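Local structure of SnoaL-like domain-containing protein (Kribbella flavida, 5EVH) at residues W19-G33 and A47-L61. The protein is of unknown function but carries a SnoaL-like domain of the NTF2 superfamily, whose cone-shaped alpha+beta fold often encloses a ligand pocket or active site. Sequence-based numbering, arbitrary orientation. Where two conformers were deposited one is given.
Sequences WTGRDFDTAMRHVAG and ADAFRAFMEPFSRIL
Trp19 meets helix 47-58 through its ring and its carbonyl. Its NE1 donates to Met54 O (3.1 Å), nearly straight at 170° and in the indole plane, but from above the carbonyl plane. Ser58 CB lies over the five-membered ring, and Ser58 OG, swung anti to its backbone N (chi1 176°), donates to Trp19 O at 2.6 Å. CZ2 directs the indole edge at the face of Phe57, a T-shaped pair with planes at 83°.

Phe24 is a knob among Arg51, Met54, Glu55 and Ser58. Glu55 CG sits over its ring centre, 3.6 Å from the centroid, while the Glu55 carboxylate lies nearly flat against the ring; SE of Met54, modelled as selenomethionine, approaches Phe24 CD1 obliquely. Met54 is itself a knob, its CE lying against Ala27 CB.

Arg51 NH1 meets Asp25 OD1 (3.1 Å) in the guanidinium plane, and its NE and NH2 both grip Glu55 OE1. An alanine in place of Arg51 is likely to leave Asp25 without this cross-segment charge partner and the Glu55 carboxylate freer to turn off Phe24. Toward the C-terminal end of helix 47-58, Arg22 NH2 donates to Leu61 O (2.7 Å).

The contact packs the end of helix 7-20 and helix 24-28 against helix 47-58, while Phe50 and Phe57 carry the latter onto strand 102-109, consistent with an NTF2-like fold. The chemistry implies a methionine-aromatic core in which indole and hydroxyl each add a second bond to a carbonyl already accepting a backbone N-H, bordered by salt bridges that probably balance the acids flanking Arg51.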
ATOM      1  N   TRP A  19       8.063 -13.389   9.814  0.57 17.10           N
ATOM      2  CA  TRP A  19       8.985 -12.399   9.288  0.57 17.78           C
ATOM      3  C   TRP A  19       9.167 -11.266  10.283  0.57 18.53           C
ATOM      4  O   TRP A  19      10.295 -10.940  10.661  0.57 20.15           O
ATOM      5  CB  TRP A  19       8.480 -11.931   7.902  0.57 16.78           C
ATOM      6  CG  TRP A  19       9.178 -10.755   7.350  0.57 15.36           C
ATOM      7  CD1 TRP A  19      10.460 -10.702   6.861  0.57 13.87           C
ATOM      8  CD2 TRP A  19       8.625  -9.437   7.179  0.57 17.95           C
ATOM      9  NE1 TRP A  19      10.750  -9.413   6.450  0.57 19.13           N
ATOM     10  CE2 TRP A  19       9.643  -8.618   6.647  0.57 19.24           C
ATOM     11  CE3 TRP A  19       7.374  -8.865   7.455  0.57 14.86           C
ATOM     12  CZ2 TRP A  19       9.430  -7.259   6.338  0.57 19.81           C
ATOM     13  CZ3 TRP A  19       7.164  -7.532   7.153  0.57 15.28           C
ATOM     14  CH2 TRP A  19       8.190  -6.735   6.601  0.57 14.99           C
ATOM     15  N   THR A  20       8.060 -10.683  10.783  1.00 15.19           N
ATOM     16  CA  THR A  20       8.208  -9.616  11.771  1.00 13.86           C
ATOM     17  C   THR A  20       8.855 -10.182  13.052  1.00 27.53           C
ATOM     18  O   THR A  20       9.662  -9.492  13.676  1.00 31.49           O
ATOM     19  CB  THR A  20       6.854  -8.895  12.063  1.00 16.25           C
ATOM     20  OG1 THR A  20       5.889  -9.860  12.497  1.00 18.51           O
ATOM     21  CG2 THR A  20       6.291  -8.226  10.775  1.00 13.88           C
ATOM     22  N   GLY A  21       8.608 -11.457  13.418  1.00 18.97           N
ATOM     23  CA  GLY A  21       9.301 -11.966  14.633  1.00 21.22           C
ATOM     24  C   GLY A  21      10.742 -12.413  14.379  1.00 28.61           C
ATOM     25  O   GLY A  21      11.372 -13.010  15.242  1.00 32.00           O
ATOM     26  N   ARG A  22      11.269 -12.206  13.159  1.00 32.36           N
ATOM     27  CA  ARG A  22      12.682 -12.516  12.819  1.00 37.34           C
ATOM     28  C   ARG A  22      12.978 -14.007  12.899  1.00 39.73           C
ATOM     29  O   ARG A  22      14.121 -14.436  13.142  1.00 37.13           O
ATOM     30  CB  ARG A  22      13.654 -11.746  13.706  1.00 38.17           C
ATOM     31  CG  ARG A  22      13.401 -10.258  13.631  1.00 35.66           C
ATOM     32  CD  ARG A  22      14.539  -9.469  14.192  1.00 35.74           C
ATOM     33  NE  ARG A  22      14.142  -8.059  14.204  1.00 35.13           N
ATOM     34  CZ  ARG A  22      14.983  -7.093  14.546  1.00 42.68           C
ATOM     35  NH1 ARG A  22      16.241  -7.425  14.870  1.00 41.25           N
ATOM     36  NH2 ARG A  22      14.589  -5.813  14.534  1.00 40.35           N
ATOM     37  N   ASP A  23      11.935 -14.779  12.650  1.00 31.02           N
ATOM     38  CA  ASP A  23      11.987 -16.216  12.543  1.00 27.24           C
ATOM     39  C   ASP A  23      11.983 -16.532  11.047  1.00 28.39           C
ATOM     40  O   ASP A  23      10.986 -16.985  10.478  1.00 22.72           O
ATOM     41  CB  ASP A  23      10.801 -16.752  13.315  1.00 25.14           C
ATOM     42  CG  ASP A  23      10.657 -18.261  13.283  1.00 29.67           C
ATOM     43  OD1 ASP A  23      11.555 -18.995  12.818  1.00 29.60           O
ATOM     44  OD2 ASP A  23       9.566 -18.683  13.750  1.00 33.54           O
ATOM     45  N   PHE A  24      13.146 -16.308  10.379  1.00 29.91           N
ATOM     46  CA  PHE A  24      13.151 -16.260   8.916  1.00 28.28           C
ATOM     47  C   PHE A  24      13.080 -17.616   8.272  1.00 33.19           C
ATOM     48  O   PHE A  24      12.520 -17.746   7.179  1.00 35.26           O
ATOM     49  CB  PHE A  24      14.424 -15.613   8.401  1.00 40.58           C
ATOM     50  CG  PHE A  24      14.627 -14.318   8.952  1.00 35.44           C
ATOM     51  CD1 PHE A  24      13.700 -13.343   8.680  1.00 35.55           C
ATOM     52  CD2 PHE A  24      15.743 -14.054   9.777  1.00 44.79           C
ATOM     53  CE1 PHE A  24      13.879 -12.092   9.255  1.00 48.64           C
ATOM     54  CE2 PHE A  24      15.965 -12.793  10.351  1.00 49.31           C
ATOM     55  CZ  PHE A  24      15.028 -11.803  10.113  1.00 49.19           C
ATOM     56  N   ASP A  25      13.762 -18.598   8.840  1.00 26.30           N
ATOM     57  CA  ASP A  25      13.626 -19.933   8.300  1.00 30.89           C
ATOM     58  C   ASP A  25      12.168 -20.325   8.264  1.00 27.21           C
ATOM     59  O   ASP A  25      11.715 -20.930   7.284  1.00 24.72           O
ATOM     60  CB  ASP A  25      14.429 -20.920   9.126  1.00 36.21           C
ATOM     61  CG  ASP A  25      15.956 -20.743   8.924  1.00 48.35           C
ATOM     62  OD1 ASP A  25      16.364 -19.953   8.020  1.00 50.25           O
ATOM     63  OD2 ASP A  25      16.710 -21.408   9.670  1.00 51.43           O
ATOM     64  N   THR A  26      11.392 -19.907   9.286  1.00 26.23           N
ATOM     65  CA  THR A  26       9.967 -20.241   9.294  1.00 22.58           C
ATOM     66  C   THR A  26       9.223 -19.449   8.233  1.00 18.19           C
ATOM     67  O   THR A  26       8.407 -20.016   7.486  1.00 19.73           O
ATOM     68  CB  THR A  26       9.370 -19.984  10.686  1.00 19.79           C
ATOM     69  OG1 THR A  26      10.095 -20.817  11.617  1.00 20.79           O
ATOM     70  CG2 THR A  26       7.849 -20.334  10.742  1.00 19.36           C
ATOM     71  N   ALA A  27       9.510 -18.146   8.122  1.00 16.86           N
ATOM     72  CA  ALA A  27       8.851 -17.324   7.104  1.00 16.46           C
ATOM     73  C   ALA A  27       9.104 -17.864   5.708  1.00 19.74           C
ATOM     74  O   ALA A  27       8.174 -17.929   4.884  1.00 18.07           O
ATOM     75  CB  ALA A  27       9.335 -15.862   7.207  1.00 18.78           C
HETATM   76  N   MSE A  28      10.330 -18.350   5.451  1.00 21.11           N
HETATM   77  CA  MSE A  28      10.700 -18.807   4.117  1.00 24.91           C
HETATM   78  C   MSE A  28      10.039 -20.127   3.772  1.00 27.89           C
HETATM   79  O   MSE A  28       9.974 -20.483   2.600  1.00 26.80           O
HETATM   80  CB  MSE A  28      12.224 -18.919   3.994  1.00 23.78           C
HETATM   81  CG  MSE A  28      12.929 -17.550   4.000  1.00 23.94           C
HETATM   82 SE   MSE A  28      12.392 -16.325   2.581  0.57 25.56          SE
HETATM   83  CE  MSE A  28      12.920 -17.453   1.125  1.00 28.22           C
ATOM     84  N   ARG A  29       9.541 -20.860   4.774  1.00 20.14           N
ATOM     85  CA  ARG A  29       8.701 -22.013   4.473  1.00 23.13           C
ATOM     86  C   ARG A  29       7.525 -21.633   3.616  1.00 23.33           C
ATOM     87  O   ARG A  29       6.928 -22.508   2.981  1.00 22.80           O
ATOM     88  CB  ARG A  29       8.088 -22.654   5.744  1.00 28.02           C
ATOM     89  CG  ARG A  29       8.999 -23.284   6.731  1.00 39.48           C
ATOM     90  CD  ARG A  29       8.103 -23.885   7.877  1.00 35.22           C
ATOM     91  NE  ARG A  29       8.955 -24.429   8.917  1.00 35.61           N
ATOM     92  CZ  ARG A  29       8.536 -24.725  10.133  1.00 29.21           C
ATOM     93  NH1 ARG A  29       7.233 -24.531  10.493  1.00 24.93           N
ATOM     94  NH2 ARG A  29       9.412 -25.199  10.994  1.00 34.68           N
ATOM     95  N   HIS A  30       7.059 -20.380   3.730  1.00 18.15           N
ATOM     96  CA  HIS A  30       5.855 -19.986   3.043  1.00 16.11           C
ATOM     97  C   HIS A  30       6.138 -19.304   1.722  1.00 21.10           C
ATOM     98  O   HIS A  30       5.203 -18.781   1.119  1.00 23.91           O
ATOM     99  CB  HIS A  30       5.061 -19.035   3.935  1.00 13.63           C
ATOM    100  CG  HIS A  30       4.623 -19.659   5.211  1.00 19.24           C
ATOM    101  ND1 HIS A  30       3.518 -20.495   5.280  1.00 25.71           N
ATOM    102  CD2 HIS A  30       5.122 -19.568   6.472  1.00 20.84           C
ATOM    103  CE1 HIS A  30       3.340 -20.873   6.544  1.00 28.04           C
ATOM    104  NE2 HIS A  30       4.298 -20.330   7.289  1.00 20.78           N
ATOM    105  N   VAL A  31       7.386 -19.311   1.260  1.00 19.00           N
ATOM    106  CA  VAL A  31       7.808 -18.598   0.049  1.00 19.34           C
ATOM    107  C   VAL A  31       8.124 -19.612  -1.050  1.00 22.89           C
ATOM    108  O   VAL A  31       8.929 -20.535  -0.838  1.00 23.32           O
ATOM    109  CB  VAL A  31       9.044 -17.737   0.339  1.00 17.58           C
ATOM    110  CG1 VAL A  31       9.627 -17.139  -0.998  1.00 16.92           C
ATOM    111  CG2 VAL A  31       8.673 -16.624   1.349  1.00 16.99           C
ATOM    112  N   ALA A  32       7.559 -19.421  -2.238  1.00 19.95           N
ATOM    113  CA  ALA A  32       7.903 -20.318  -3.346  1.00 21.87           C
ATOM    114  C   ALA A  32       9.339 -20.092  -3.838  1.00 25.12           C
ATOM    115  O   ALA A  32       9.842 -18.972  -3.865  1.00 22.40           O
ATOM    116  CB  ALA A  32       6.949 -20.121  -4.515  1.00 24.73           C
ATOM    117  N   GLY A  33      10.005 -21.165  -4.267  1.00 23.31           N
ATOM    118  CA  GLY A  33      11.357 -20.999  -4.829  1.00 25.03           C
ATOM    119  C   GLY A  33      11.429 -20.000  -5.962  1.00 25.95           C
ATOM    120  O   GLY A  33      12.444 -19.299  -6.132  1.00 25.77           O
ATOM    121  N   ALA A  47      13.605 -17.155  -4.464  1.00 24.46           N
ATOM    122  CA  ALA A  47      13.627 -17.129  -3.008  1.00 25.29           C
ATOM    123  C   ALA A  47      14.945 -16.594  -2.453  1.00 25.30           C
ATOM    124  O   ALA A  47      14.942 -15.930  -1.404  1.00 23.69           O
ATOM    125  CB  ALA A  47      13.344 -18.531  -2.463  1.00 26.68           C
ATOM    126  N   ASP A  48      16.091 -16.890  -3.103  1.00 28.74           N
ATOM    127  CA  ASP A  48      17.366 -16.366  -2.595  1.00 33.52           C
ATOM    128  C   ASP A  48      17.419 -14.835  -2.612  1.00 36.10           C
ATOM    129  O   ASP A  48      17.825 -14.193  -1.622  1.00 32.35           O
ATOM    130  CB  ASP A  48      18.539 -16.919  -3.408  1.00 43.07           C
ATOM    131  CG  ASP A  48      18.834 -18.377  -3.086  1.00 51.02           C
ATOM    132  OD1 ASP A  48      18.379 -18.847  -2.024  1.00 49.69           O
ATOM    133  OD2 ASP A  48      19.526 -19.047  -3.890  1.00 56.70           O
ATOM    134  N   ALA A  49      17.130 -14.231  -3.771  1.00 28.76           N
ATOM    135  CA  ALA A  49      17.076 -12.773  -3.836  1.00 29.50           C
ATOM    136  C   ALA A  49      15.981 -12.240  -2.905  1.00 31.69           C
ATOM    137  O   ALA A  49      16.135 -11.176  -2.283  1.00 29.56           O
ATOM    138  CB  ALA A  49      16.829 -12.316  -5.275  1.00 26.32           C
ATOM    139  N   PHE A  50      14.863 -12.953  -2.800  1.00 21.87           N
ATOM    140  CA  PHE A  50      13.813 -12.434  -1.926  1.00 20.73           C
ATOM    141  C   PHE A  50      14.321 -12.375  -0.479  1.00 23.89           C
ATOM    142  O   PHE A  50      14.122 -11.384   0.234  1.00 21.44           O
ATOM    143  CB  PHE A  50      12.550 -13.310  -2.029  1.00 20.02           C
ATOM    144  CG  PHE A  50      11.412 -12.790  -1.222  1.00 18.92           C
ATOM    145  CD1 PHE A  50      10.741 -11.632  -1.620  1.00 18.28           C
ATOM    146  CD2 PHE A  50      11.017 -13.437  -0.037  1.00 20.32           C
ATOM    147  CE1 PHE A  50       9.685 -11.111  -0.851  1.00 19.71           C
ATOM    148  CE2 PHE A  50      10.001 -12.928   0.731  1.00 19.13           C
ATOM    149  CZ  PHE A  50       9.297 -11.774   0.350  1.00 19.57           C
ATOM    150  N   ARG A  51      14.954 -13.454  -0.029  1.00 25.56           N
ATOM    151  CA  ARG A  51      15.491 -13.492   1.325  1.00 28.03           C
ATOM    152  C   ARG A  51      16.489 -12.367   1.560  1.00 29.39           C
ATOM    153  O   ARG A  51      16.447 -11.688   2.595  1.00 27.25           O
ATOM    154  CB  ARG A  51      16.119 -14.853   1.569  1.00 28.15           C
ATOM    155  CG  ARG A  51      16.814 -14.931   2.888  1.00 36.69           C
ATOM    156  CD  ARG A  51      16.847 -16.337   3.434  1.00 43.08           C
ATOM    157  NE  ARG A  51      17.137 -16.180   4.859  1.00 49.75           N
ATOM    158  CZ  ARG A  51      16.981 -17.120   5.765  1.00 40.03           C
ATOM    159  NH1 ARG A  51      16.514 -18.290   5.373  1.00 35.25           N
ATOM    160  NH2 ARG A  51      17.285 -16.866   7.048  1.00 43.98           N
ATOM    161  N   ALA A  52      17.372 -12.123   0.590  1.00 25.36           N
ATOM    162  CA  ALA A  52      18.337 -11.050   0.736  1.00 29.07           C
ATOM    163  C   ALA A  52      17.665  -9.687   0.862  1.00 31.36           C
ATOM    164  O   ALA A  52      18.273  -8.776   1.410  1.00 36.05           O
ATOM    165  CB  ALA A  52      19.341 -11.077  -0.446  1.00 29.86           C
ATOM    166  N   PHE A  53      16.424  -9.515   0.381  1.00 27.36           N
ATOM    167  CA  PHE A  53      15.671  -8.263   0.534  1.00 24.26           C
ATOM    168  C   PHE A  53      14.885  -8.237   1.857  1.00 23.95           C
ATOM    169  O   PHE A  53      14.947  -7.256   2.607  1.00 26.89           O
ATOM    170  CB  PHE A  53      14.748  -8.077  -0.691  1.00 24.66           C
ATOM    171  CG  PHE A  53      13.577  -7.172  -0.463  1.00 28.98           C
ATOM    172  CD1 PHE A  53      13.732  -5.819  -0.401  1.00 32.74           C
ATOM    173  CD2 PHE A  53      12.301  -7.685  -0.354  1.00 34.57           C
ATOM    174  CE1 PHE A  53      12.615  -4.974  -0.171  1.00 30.50           C
ATOM    175  CE2 PHE A  53      11.191  -6.852  -0.150  1.00 34.08           C
ATOM    176  CZ  PHE A  53      11.357  -5.500  -0.069  1.00 32.68           C
HETATM  177  N   MSE A  54      14.160  -9.322   2.164  0.58 23.79           N
HETATM  178  CA  MSE A  54      13.217  -9.335   3.312  0.58 23.53           C
HETATM  179  C   MSE A  54      13.981  -9.333   4.626  0.58 21.73           C
HETATM  180  O   MSE A  54      13.613  -8.628   5.581  0.58 18.84           O
HETATM  181  CB  MSE A  54      12.220 -10.546   3.281  0.58 19.08           C
HETATM  182  CG  MSE A  54      12.803 -11.979   3.345  0.58 21.98           C
HETATM  183 SE   MSE A  54      13.064 -12.935   5.121  0.58 35.67          SE
HETATM  184  CE  MSE A  54      11.295 -13.777   5.310  0.58 28.08           C
ATOM    185  N   GLU A  55      15.051 -10.113   4.690  1.00 20.10           N
ATOM    186  CA  GLU A  55      15.722 -10.265   5.980  1.00 20.55           C
ATOM    187  C   GLU A  55      16.238  -8.930   6.534  1.00 20.66           C
ATOM    188  O   GLU A  55      15.910  -8.611   7.689  1.00 20.21           O
ATOM    189  CB  GLU A  55      16.843 -11.320   5.872  1.00 26.59           C
ATOM    190  CG  GLU A  55      17.274 -11.737   7.220  1.00 40.27           C
ATOM    191  CD  GLU A  55      18.136 -13.026   7.256  1.00 50.02           C
ATOM    192  OE1 GLU A  55      18.036 -13.922   6.376  1.00 48.79           O
ATOM    193  OE2 GLU A  55      18.905 -13.130   8.226  1.00 55.61           O
ATOM    194  N   PRO A  56      17.048  -8.129   5.801  1.00 22.93           N
ATOM    195  CA  PRO A  56      17.451  -6.789   6.316  1.00 23.16           C
ATOM    196  C   PRO A  56      16.261  -5.911   6.665  1.00 26.46           C
ATOM    197  O   PRO A  56      16.304  -5.126   7.627  1.00 25.21           O
ATOM    198  CB  PRO A  56      18.254  -6.180   5.152  1.00 25.17           C
ATOM    199  CG  PRO A  56      18.524  -7.290   4.215  1.00 28.81           C
ATOM    200  CD  PRO A  56      17.536  -8.373   4.426  1.00 24.37           C
ATOM    201  N   PHE A  57      15.171  -6.057   5.915  1.00 23.82           N
ATOM    202  CA  PHE A  57      13.969  -5.272   6.205  1.00 23.93           C
ATOM    203  C   PHE A  57      13.451  -5.650   7.577  1.00 25.76           C
ATOM    204  O   PHE A  57      13.235  -4.781   8.448  1.00 29.78           O
ATOM    205  CB  PHE A  57      12.951  -5.533   5.084  1.00 28.62           C
ATOM    206  CG  PHE A  57      11.791  -4.553   4.987  1.00 38.12           C
ATOM    207  CD1 PHE A  57      11.548  -3.597   5.953  1.00 43.89           C
ATOM    208  CD2 PHE A  57      10.921  -4.633   3.878  1.00 47.71           C
ATOM    209  CE1 PHE A  57      10.444  -2.717   5.831  1.00 50.60           C
ATOM    210  CE2 PHE A  57       9.817  -3.748   3.741  1.00 46.66           C
ATOM    211  CZ  PHE A  57       9.590  -2.794   4.710  1.00 46.07           C
ATOM    212  N   SER A  58      13.253  -6.956   7.820  0.57 19.18           N
ATOM    213  CA  SER A  58      12.706  -7.314   9.120  0.57 18.62           C
ATOM    214  C   SER A  58      13.579  -6.746  10.240  0.57 22.31           C
ATOM    215  O   SER A  58      13.055  -6.278  11.262  0.57 21.46           O
ATOM    216  CB  SER A  58      12.562  -8.827   9.306  0.57 19.23           C
ATOM    217  OG  SER A  58      12.100  -9.038  10.643  0.57 17.76           O
ATOM    218  N   ARG A  59      14.903  -6.778  10.066  0.57 20.05           N
ATOM    219  CA  ARG A  59      15.806  -6.373  11.147  0.57 24.46           C
ATOM    220  C   ARG A  59      15.896  -4.862  11.371  0.57 28.10           C
ATOM    221  O   ARG A  59      16.619  -4.436  12.273  0.57 28.87           O
ATOM    222  CB  ARG A  59      17.222  -6.890  10.888  0.57 22.88           C
ATOM    223  CG  ARG A  59      17.358  -8.372  10.979  0.57 24.68           C
ATOM    224  CD  ARG A  59      18.796  -8.713  11.206  0.57 24.61           C
ATOM    225  NE  ARG A  59      19.202  -9.819  10.360  0.57 32.89           N
ATOM    226  CZ  ARG A  59      19.154 -11.098  10.717  0.57 39.91           C
ATOM    227  NH1 ARG A  59      18.700 -11.458  11.911  0.57 38.37           N
ATOM    228  NH2 ARG A  59      19.567 -12.019   9.865  0.57 46.61           N
ATOM    229  N   ILE A  60      15.277  -4.036  10.534  1.00 28.60           N
ATOM    230  CA  ILE A  60      15.116  -2.633  10.910  1.00 26.29           C
ATOM    231  C   ILE A  60      13.761  -2.419  11.607  1.00 29.36           C
ATOM    232  O   ILE A  60      13.543  -1.356  12.192  1.00 20.58           O
ATOM    233  CB  ILE A  60      15.236  -1.626   9.736  1.00 30.05           C
ATOM    234  CG1 ILE A  60      14.000  -1.643   8.885  1.00 33.95           C
ATOM    235  CG2 ILE A  60      16.528  -1.851   8.904  1.00 36.04           C
ATOM    236  CD1 ILE A  60      14.074  -0.685   7.760  1.00 48.21           C
ATOM    237  N   LEU A  61      12.873  -3.415  11.622  1.00 21.97           N
ATOM    238  CA  LEU A  61      11.576  -3.277  12.295  1.00 19.71           C
ATOM    239  C   LEU A  61      11.708  -3.445  13.811  1.00 21.33           C
ATOM    240  O   LEU A  61      12.295  -4.429  14.279  1.00 21.69           O
ATOM    241  CB  LEU A  61      10.604  -4.369  11.837  1.00 24.31           C
ATOM    242  CG  LEU A  61       9.481  -3.873  10.979  1.00 40.02           C
ATOM    243  CD1 LEU A  61      10.150  -3.309   9.703  1.00 31.81           C
ATOM    244  CD2 LEU A  61       8.513  -5.007  10.712  1.00 42.55           C
TER
HETATM  245  O   HOH W   1      11.533  -7.504  13.050  1.00 34.30           O
HETATM  246  O   HOH W   2      17.950  -9.709  14.758  1.00 52.93           O